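Local coordinates for putative integron gene cassette protein (PDB 3FUY) that is of unknown function, is encoded on a mobile integron gene cassette and assembles from three copies of a compact chain with helices packed on a mixed beta sheet, at residues B[65-76]-B[90-98]; B[28-36]-B[47-57]. All coordinates share one frame; numbering follows the deposited sequence.

Contact 1 (B[65-76]-B[90-98]); sequences CLDKMKGVRDAQ and PHIRIRCVD
Val72 and Ile94 meet at the middle of this helix-on-sheet contact, where helix 65-76 runs almost exactly antiparallel to strand 91-98, their axes 7.7 Å apart at closest. The two methyls of Val72 divide the work. CG1, anti to the backbone N (chi1 174°), reaches the strand backbone, 3.5 Å from Ile92 O, while CG2 lies against Ile94 CB. With its own CG1 likewise anti to the backbone N (chi1 -165°), Ile94 carries CD1 to Met69, present as selenomethionine; the two side chains cross at about a right angle, Ile94 CD1 lying 3.9 Å from Met69 CG. Farther along, the thiol SG of Cys65 rests 3.6 Å from Val97 CG2; small and branched residues suit this close approach.

The other end is polar. Gln76, bent at chi2 (71°), presents its amide to the strand's start: NE2 donates to Pro90 O within the amide plane (3.1 Å), and OE1 accepts from Ile92 N (2.7 Å), which approaches from above the carbonyl plane. OE1 also accepts from a water that links it to His91 ND1 and Arg93 NH1. A leucine here would probably leave Ile92 N and Pro90 O without these partners and the water without one of its anchors. Arg93 also salt-bridges Asp170. An apolar interface with little directional preference is thus joined to a two-bond amide that probably fixes the helix's register on the strand.

Contact 2 (B[28-36]-B[47-57]); sequences SFLSPSLVT and VLRIGRTGFPA
Strands 34-36 and 47-49 pair antiparallel as part of a beta hairpin, Val35 and Leu48 forming a hydrogen-bonded pair through Val35 N to Leu48 O (2.8 Å) and Leu48 N to Val35 O (2.7 Å). Beyond the last bridge one more backbone bond forms, Ile50 N to Ser33 O, and then the loop folds back so that Ala57 N donates to Pro32 O (2.9 Å), at the type I turn 31-34. Proline suits that turn, since its ring fixes phi near the value needed, and Pro32 CB lies against Pro56 CB.

On one face of the hairpin Leu34 runs alongside Arg49, both pointing the same way; Leu34 CD1 touches the aliphatic CG of Arg49 (3.4 Å) and presses tightly on Val47 CG1, while Arg49 NE is hydrogen-bonded to Phe178 O. On the other face beta-branched Val35 packs CB to CB with Leu48 and sets CG2 against Ala57 CB, whose smallness lets the returning loop come close. Ser33 OG is hydrogen-bonded to Asp172 OD2 of the second subunit, placing this corner at the trimer interface. Val35 CG2 also lies over one face of the Phe29 ring, offset toward the rim, and the ring's edge atom CE1 is 3.7 Å from Ala57 O.

Overall arrangement
From the N terminus the chain passes through strand 25-29, turns a corner and enters strand 34-39. Contact 2 closes its hairpin with strand 44-49 and also brings the loop up to residue 57 back against the turn at 31-34. That loop leads into helix 59-79, and the following return to strand 91-100 closes contact 1. The two are in series, neither nesting nor crossing, with centres about 18 Å apart. They are joined through the sheet, because strand 44-49 lies next to strand 91-100: Val97 N is probably hydrogen-bonded to Val47 O. Contact 1 thus seats a helix on the sheet near the chain's centre, whereas contact 2 ties two inner strands to a loop where other subunits dock.

Contact 1 (B[65-76]-B[90-98])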
# COMPACT_ATOMS: atom_id res chain seq x y z
N CYS B 65 17.09 -4.06 1.64
CA CYS B 65 16.56 -3.85 0.30
C CYS B 65 17.08 -2.54 -0.32
O CYS B 65 17.52 -2.51 -1.47
CB CYS B 65 15.03 -3.91 0.30
SG CYS B 65 14.32 -3.91 -1.35
N LEU B 66 17.06 -1.45 0.46
CA LEU B 66 17.60 -0.19 -0.04
C LEU B 66 19.09 -0.31 -0.43
O LEU B 66 19.52 0.27 -1.42
CB LEU B 66 17.40 0.94 0.98
CG LEU B 66 15.93 1.36 1.19
CD1 LEU B 66 15.80 2.37 2.34
CD2 LEU B 66 15.34 1.92 -0.09
N ASP B 67 19.87 -1.04 0.36
CA ASP B 67 21.28 -1.21 0.02
C ASP B 67 21.47 -1.98 -1.30
O ASP B 67 22.34 -1.63 -2.10
CB ASP B 67 22.05 -1.88 1.16
CG ASP B 67 22.44 -0.90 2.26
OD1 ASP B 67 22.26 0.32 2.09
OD2 ASP B 67 22.95 -1.35 3.31
N LYS B 68 20.67 -3.03 -1.52
CA LYS B 68 20.76 -3.77 -2.78
C LYS B 68 20.25 -2.92 -3.96
O LYS B 68 20.78 -2.99 -5.07
CB LYS B 68 20.00 -5.11 -2.70
CG LYS B 68 20.46 -6.05 -1.58
CD LYS B 68 21.97 -6.27 -1.62
CE LYS B 68 22.46 -6.91 -0.31
NZ LYS B 68 23.90 -7.28 -0.35
N MSE B 69 19.22 -2.10 -3.73
CA MSE B 69 18.78 -1.16 -4.77
C MSE B 69 19.93 -0.24 -5.15
O MSE B 69 20.16 0.05 -6.32
CB MSE B 69 17.58 -0.33 -4.30
CG MSE B 69 16.37 -1.22 -4.05
SE MSE B 69 14.87 -0.27 -3.23
CE MSE B 69 14.26 0.77 -4.76
N LYS B 70 20.69 0.20 -4.14
CA LYS B 70 21.84 1.03 -4.42
C LYS B 70 22.93 0.24 -5.17
O LYS B 70 23.56 0.76 -6.09
CB LYS B 70 22.39 1.62 -3.12
CG LYS B 70 23.63 2.51 -3.35
CD LYS B 70 24.13 3.12 -2.04
CE LYS B 70 25.32 4.04 -2.29
NZ LYS B 70 26.43 3.36 -3.01
N GLY B 71 23.14 -1.02 -4.80
CA GLY B 71 24.16 -1.81 -5.47
C GLY B 71 23.87 -1.94 -6.96
O GLY B 71 24.78 -1.84 -7.80
N VAL B 72 22.60 -2.14 -7.31
CA VAL B 72 22.21 -2.22 -8.71
C VAL B 72 22.41 -0.90 -9.47
O VAL B 72 22.95 -0.88 -10.58
CB VAL B 72 20.77 -2.73 -8.87
CG1 VAL B 72 20.32 -2.67 -10.32
CG2 VAL B 72 20.64 -4.16 -8.30
N ARG B 73 21.98 0.23 -8.90
CA ARG B 73 22.17 1.47 -9.64
C ARG B 73 23.67 1.84 -9.75
O ARG B 73 24.09 2.41 -10.74
CB ARG B 73 21.27 2.64 -9.14
CG ARG B 73 21.46 3.04 -7.71
CD ARG B 73 20.72 4.39 -7.40
NE ARG B 73 21.12 4.84 -6.07
CZ ARG B 73 20.54 4.43 -4.95
NH1 ARG B 73 19.53 3.58 -5.03
NH2 ARG B 73 20.96 4.85 -3.76
N ASP B 74 24.46 1.46 -8.74
CA ASP B 74 25.93 1.58 -8.84
C ASP B 74 26.53 0.64 -9.90
O ASP B 74 27.44 1.03 -10.63
CB ASP B 74 26.60 1.32 -7.48
CG ASP B 74 26.28 2.41 -6.44
OD1 ASP B 74 25.65 3.44 -6.79
OD2 ASP B 74 26.67 2.23 -5.26
N ALA B 75 26.05 -0.59 -9.99
CA ALA B 75 26.47 -1.47 -11.08
C ALA B 75 26.13 -0.86 -12.44
O ALA B 75 26.94 -0.91 -13.37
CB ALA B 75 25.87 -2.89 -10.94
N GLN B 76 24.93 -0.27 -12.55
CA GLN B 76 24.49 0.38 -13.78
C GLN B 76 25.43 1.53 -14.13
O GLN B 76 25.85 1.68 -15.28
CB GLN B 76 23.07 0.92 -13.62
CG GLN B 76 22.62 1.83 -14.78
CD GLN B 76 22.37 1.06 -16.08
OE1 GLN B 76 21.34 0.41 -16.25
NE2 GLN B 76 23.32 1.14 -17.01
N PRO B 90 23.58 -1.46 -21.95
CA PRO B 90 22.39 -2.10 -21.36
C PRO B 90 21.89 -1.40 -20.09
O PRO B 90 22.63 -0.63 -19.46
CB PRO B 90 22.89 -3.50 -21.00
CG PRO B 90 24.38 -3.34 -20.82
CD PRO B 90 24.82 -2.23 -21.73
N HIS B 91 20.64 -1.67 -19.73
CA HIS B 91 20.07 -1.27 -18.44
C HIS B 91 20.13 -2.45 -17.46
O HIS B 91 19.79 -3.58 -17.82
CB HIS B 91 18.60 -0.89 -18.59
CG HIS B 91 18.34 0.35 -19.39
ND1 HIS B 91 18.34 1.62 -18.83
CD2 HIS B 91 17.99 0.51 -20.69
CE1 HIS B 91 18.05 2.51 -19.76
NE2 HIS B 91 17.83 1.86 -20.90
N ILE B 92 20.56 -2.19 -16.23
CA ILE B 92 20.46 -3.20 -15.18
C ILE B 92 19.46 -2.67 -14.17
O ILE B 92 19.68 -1.61 -13.58
CB ILE B 92 21.81 -3.43 -14.46
CG1 ILE B 92 22.92 -3.71 -15.46
CG2 ILE B 92 21.69 -4.58 -13.50
CD1 ILE B 92 24.23 -4.13 -14.79
N ARG B 93 18.37 -3.39 -13.96
CA ARG B 93 17.29 -2.88 -13.13
C ARG B 93 16.93 -3.86 -12.04
O ARG B 93 16.77 -5.05 -12.30
CB ARG B 93 16.05 -2.58 -13.98
CG ARG B 93 16.31 -1.70 -15.19
CD ARG B 93 16.82 -0.31 -14.78
NE ARG B 93 15.92 0.38 -13.86
CZ ARG B 93 16.13 1.62 -13.42
NH1 ARG B 93 17.20 2.30 -13.83
NH2 ARG B 93 15.28 2.20 -12.58
N ILE B 94 16.78 -3.38 -10.80
CA ILE B 94 16.37 -4.29 -9.74
C ILE B 94 14.85 -4.52 -9.84
O ILE B 94 14.11 -3.63 -10.28
CB ILE B 94 16.77 -3.75 -8.35
CG1 ILE B 94 16.66 -4.85 -7.30
CG2 ILE B 94 15.92 -2.53 -7.95
CD1 ILE B 94 17.36 -4.51 -5.98
N ARG B 95 14.39 -5.71 -9.46
CA ARG B 95 12.95 -5.97 -9.45
C ARG B 95 12.47 -6.34 -8.07
O ARG B 95 11.46 -5.81 -7.58
CB ARG B 95 12.60 -7.10 -10.43
CG ARG B 95 12.94 -6.80 -11.87
CD ARG B 95 12.29 -5.50 -12.37
NE ARG B 95 12.67 -5.28 -13.76
CZ ARG B 95 12.80 -4.09 -14.34
NH1 ARG B 95 12.58 -2.96 -13.65
NH2 ARG B 95 13.16 -4.04 -15.61
N CYS B 96 13.19 -7.25 -7.43
CA CYS B 96 12.72 -7.81 -6.17
C CYS B 96 13.90 -8.23 -5.31
O CYS B 96 14.93 -8.69 -5.82
CB CYS B 96 11.81 -9.03 -6.45
SG CYS B 96 11.30 -9.97 -4.98
N VAL B 97 13.76 -8.05 -4.01
CA VAL B 97 14.69 -8.63 -3.07
C VAL B 97 13.87 -9.59 -2.23
O VAL B 97 12.95 -9.18 -1.51
CB VAL B 97 15.32 -7.57 -2.14
CG1 VAL B 97 16.17 -8.25 -1.05
CG2 VAL B 97 16.14 -6.59 -2.95
N ASP B 98 14.16 -10.87 -2.38
CA ASP B 98 13.50 -11.90 -1.60
C ASP B 98 14.42 -12.37 -0.47
O ASP B 98 15.48 -12.95 -0.71
CB ASP B 98 13.10 -13.07 -2.50
CG ASP B 98 12.22 -14.09 -1.80
OD1 ASP B 98 12.22 -14.10 -0.56
OD2 ASP B 98 11.53 -14.87 -2.49
O HOH W 1 19.00 1.89 -16.12

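Contact 2 (B[28-36]-B[47-57])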
# COMPACT_ATOMS: atom_id res chain seq x y z
N SER B 28 5.26 0.65 1.26
CA SER B 28 3.89 0.23 1.56
C SER B 28 3.83 -1.27 1.85
O SER B 28 4.44 -2.06 1.15
CB SER B 28 2.94 0.55 0.40
OG SER B 28 3.03 1.91 0.01
N PHE B 29 3.10 -1.66 2.89
CA PHE B 29 2.93 -3.09 3.16
C PHE B 29 1.66 -3.60 2.51
O PHE B 29 0.56 -3.21 2.89
CB PHE B 29 2.85 -3.35 4.67
CG PHE B 29 4.16 -3.24 5.37
CD1 PHE B 29 4.81 -4.39 5.83
CD2 PHE B 29 4.76 -2.00 5.58
CE1 PHE B 29 6.01 -4.31 6.48
CE2 PHE B 29 5.97 -1.91 6.24
CZ PHE B 29 6.60 -3.07 6.69
N LEU B 30 1.81 -4.49 1.53
CA LEU B 30 0.65 -5.14 0.93
C LEU B 30 0.22 -6.29 1.83
O LEU B 30 -0.96 -6.64 1.91
CB LEU B 30 0.96 -5.65 -0.47
CG LEU B 30 1.46 -4.58 -1.44
CD1 LEU B 30 1.69 -5.22 -2.79
CD2 LEU B 30 0.49 -3.40 -1.55
N SER B 31 1.20 -6.87 2.53
CA SER B 31 0.94 -7.80 3.62
C SER B 31 2.12 -7.70 4.59
O SER B 31 3.05 -6.93 4.36
CB SER B 31 0.75 -9.22 3.08
OG SER B 31 2.00 -9.87 2.89
N PRO B 32 2.08 -8.45 5.69
CA PRO B 32 3.24 -8.34 6.59
C PRO B 32 4.58 -8.63 5.89
O PRO B 32 5.57 -8.00 6.21
CB PRO B 32 2.94 -9.39 7.66
CG PRO B 32 1.43 -9.50 7.67
CD PRO B 32 1.03 -9.34 6.23
N SER B 33 4.57 -9.53 4.91
CA SER B 33 5.80 -10.03 4.30
C SER B 33 6.01 -9.60 2.84
O SER B 33 6.93 -10.08 2.17
CB SER B 33 5.82 -11.56 4.38
OG SER B 33 4.83 -12.10 3.52
N LEU B 34 5.16 -8.70 2.35
CA LEU B 34 5.26 -8.21 0.97
C LEU B 34 5.20 -6.67 0.96
O LEU B 34 4.20 -6.07 1.38
CB LEU B 34 4.17 -8.80 0.08
CG LEU B 34 4.14 -8.35 -1.38
CD1 LEU B 34 5.31 -8.90 -2.14
CD2 LEU B 34 2.81 -8.75 -2.06
N VAL B 35 6.27 -6.05 0.49
CA VAL B 35 6.44 -4.60 0.62
C VAL B 35 6.83 -3.99 -0.72
O VAL B 35 7.71 -4.49 -1.41
CB VAL B 35 7.51 -4.27 1.68
CG1 VAL B 35 7.87 -2.78 1.65
CG2 VAL B 35 7.03 -4.70 3.08
N THR B 36 6.18 -2.90 -1.09
CA THR B 36 6.60 -2.17 -2.28
C THR B 36 7.45 -0.97 -1.86
O THR B 36 7.12 -0.24 -0.92
CB THR B 36 5.41 -1.69 -3.13
OG1 THR B 36 4.60 -0.79 -2.36
CG2 THR B 36 4.55 -2.87 -3.57
N VAL B 47 10.27 -4.70 -5.22
CA VAL B 47 9.43 -5.45 -4.32
C VAL B 47 10.29 -6.14 -3.27
O VAL B 47 11.25 -6.84 -3.59
CB VAL B 47 8.57 -6.49 -5.06
CG1 VAL B 47 7.69 -7.24 -4.07
CG2 VAL B 47 7.71 -5.81 -6.14
N LEU B 48 9.92 -5.97 -2.00
CA LEU B 48 10.54 -6.72 -0.93
C LEU B 48 9.64 -7.88 -0.49
O LEU B 48 8.46 -7.69 -0.17
CB LEU B 48 10.85 -5.80 0.24
CG LEU B 48 11.35 -6.50 1.51
CD1 LEU B 48 12.68 -7.22 1.23
CD2 LEU B 48 11.50 -5.47 2.61
N ARG B 49 10.20 -9.08 -0.49
CA ARG B 49 9.47 -10.28 -0.05
C ARG B 49 10.23 -11.01 1.04
O ARG B 49 11.43 -11.27 0.89
CB ARG B 49 9.28 -11.24 -1.22
CG ARG B 49 8.09 -10.94 -2.08
CD ARG B 49 7.98 -11.93 -3.24
NE ARG B 49 6.74 -11.70 -3.97
CZ ARG B 49 5.74 -12.57 -4.05
NH1 ARG B 49 5.85 -13.76 -3.46
NH2 ARG B 49 4.64 -12.26 -4.73
N ILE B 50 9.55 -11.35 2.12
CA ILE B 50 10.12 -12.25 3.10
C ILE B 50 9.57 -13.65 2.76
O ILE B 50 8.69 -14.17 3.44
CB ILE B 50 9.76 -11.83 4.53
CG1 ILE B 50 9.86 -10.30 4.71
CG2 ILE B 50 10.63 -12.57 5.52
CD1 ILE B 50 11.25 -9.70 4.38
N GLY B 51 10.10 -14.22 1.69
CA GLY B 51 9.49 -15.35 1.01
C GLY B 51 9.45 -16.65 1.79
O GLY B 51 8.40 -17.29 1.89
N ARG B 52 10.59 -17.05 2.34
CA ARG B 52 10.67 -18.39 2.93
C ARG B 52 9.86 -18.54 4.21
O ARG B 52 9.10 -19.50 4.36
CB ARG B 52 12.12 -18.80 3.18
CG ARG B 52 12.29 -20.31 3.39
CD ARG B 52 13.75 -20.74 3.37
NE ARG B 52 13.94 -22.13 3.81
CZ ARG B 52 15.11 -22.63 4.21
NH1 ARG B 52 16.19 -21.86 4.22
NH2 ARG B 52 15.20 -23.90 4.60
N THR B 53 10.00 -17.59 5.13
CA THR B 53 9.35 -17.66 6.42
C THR B 53 7.98 -16.99 6.47
O THR B 53 7.15 -17.32 7.32
CB THR B 53 10.18 -16.95 7.47
OG1 THR B 53 10.33 -15.58 7.08
CG2 THR B 53 11.56 -17.61 7.63
N GLY B 54 7.77 -16.03 5.57
CA GLY B 54 6.58 -15.20 5.60
C GLY B 54 6.55 -14.31 6.82
O GLY B 54 5.49 -13.86 7.24
N PHE B 55 7.72 -14.05 7.40
CA PHE B 55 7.81 -13.22 8.59
C PHE B 55 7.62 -11.75 8.16
O PHE B 55 7.91 -11.40 7.02
CB PHE B 55 9.15 -13.37 9.30
CG PHE B 55 9.38 -14.75 9.92
CD1 PHE B 55 8.35 -15.66 10.04
CD2 PHE B 55 10.63 -15.08 10.41
CE1 PHE B 55 8.57 -16.91 10.62
CE2 PHE B 55 10.86 -16.33 10.99
CZ PHE B 55 9.83 -17.24 11.09
N PRO B 56 7.11 -10.91 9.07
CA PRO B 56 6.88 -9.49 8.73
C PRO B 56 8.21 -8.79 8.44
O PRO B 56 9.18 -8.97 9.19
CB PRO B 56 6.27 -8.90 10.02
CG PRO B 56 5.96 -10.05 10.91
CD PRO B 56 6.80 -11.21 10.48
N ALA B 57 8.26 -8.03 7.35
CA ALA B 57 9.43 -7.20 7.08
C ALA B 57 9.69 -6.17 8.18
O ALA B 57 8.78 -5.47 8.64
CB ALA B 57 9.30 -6.54 5.73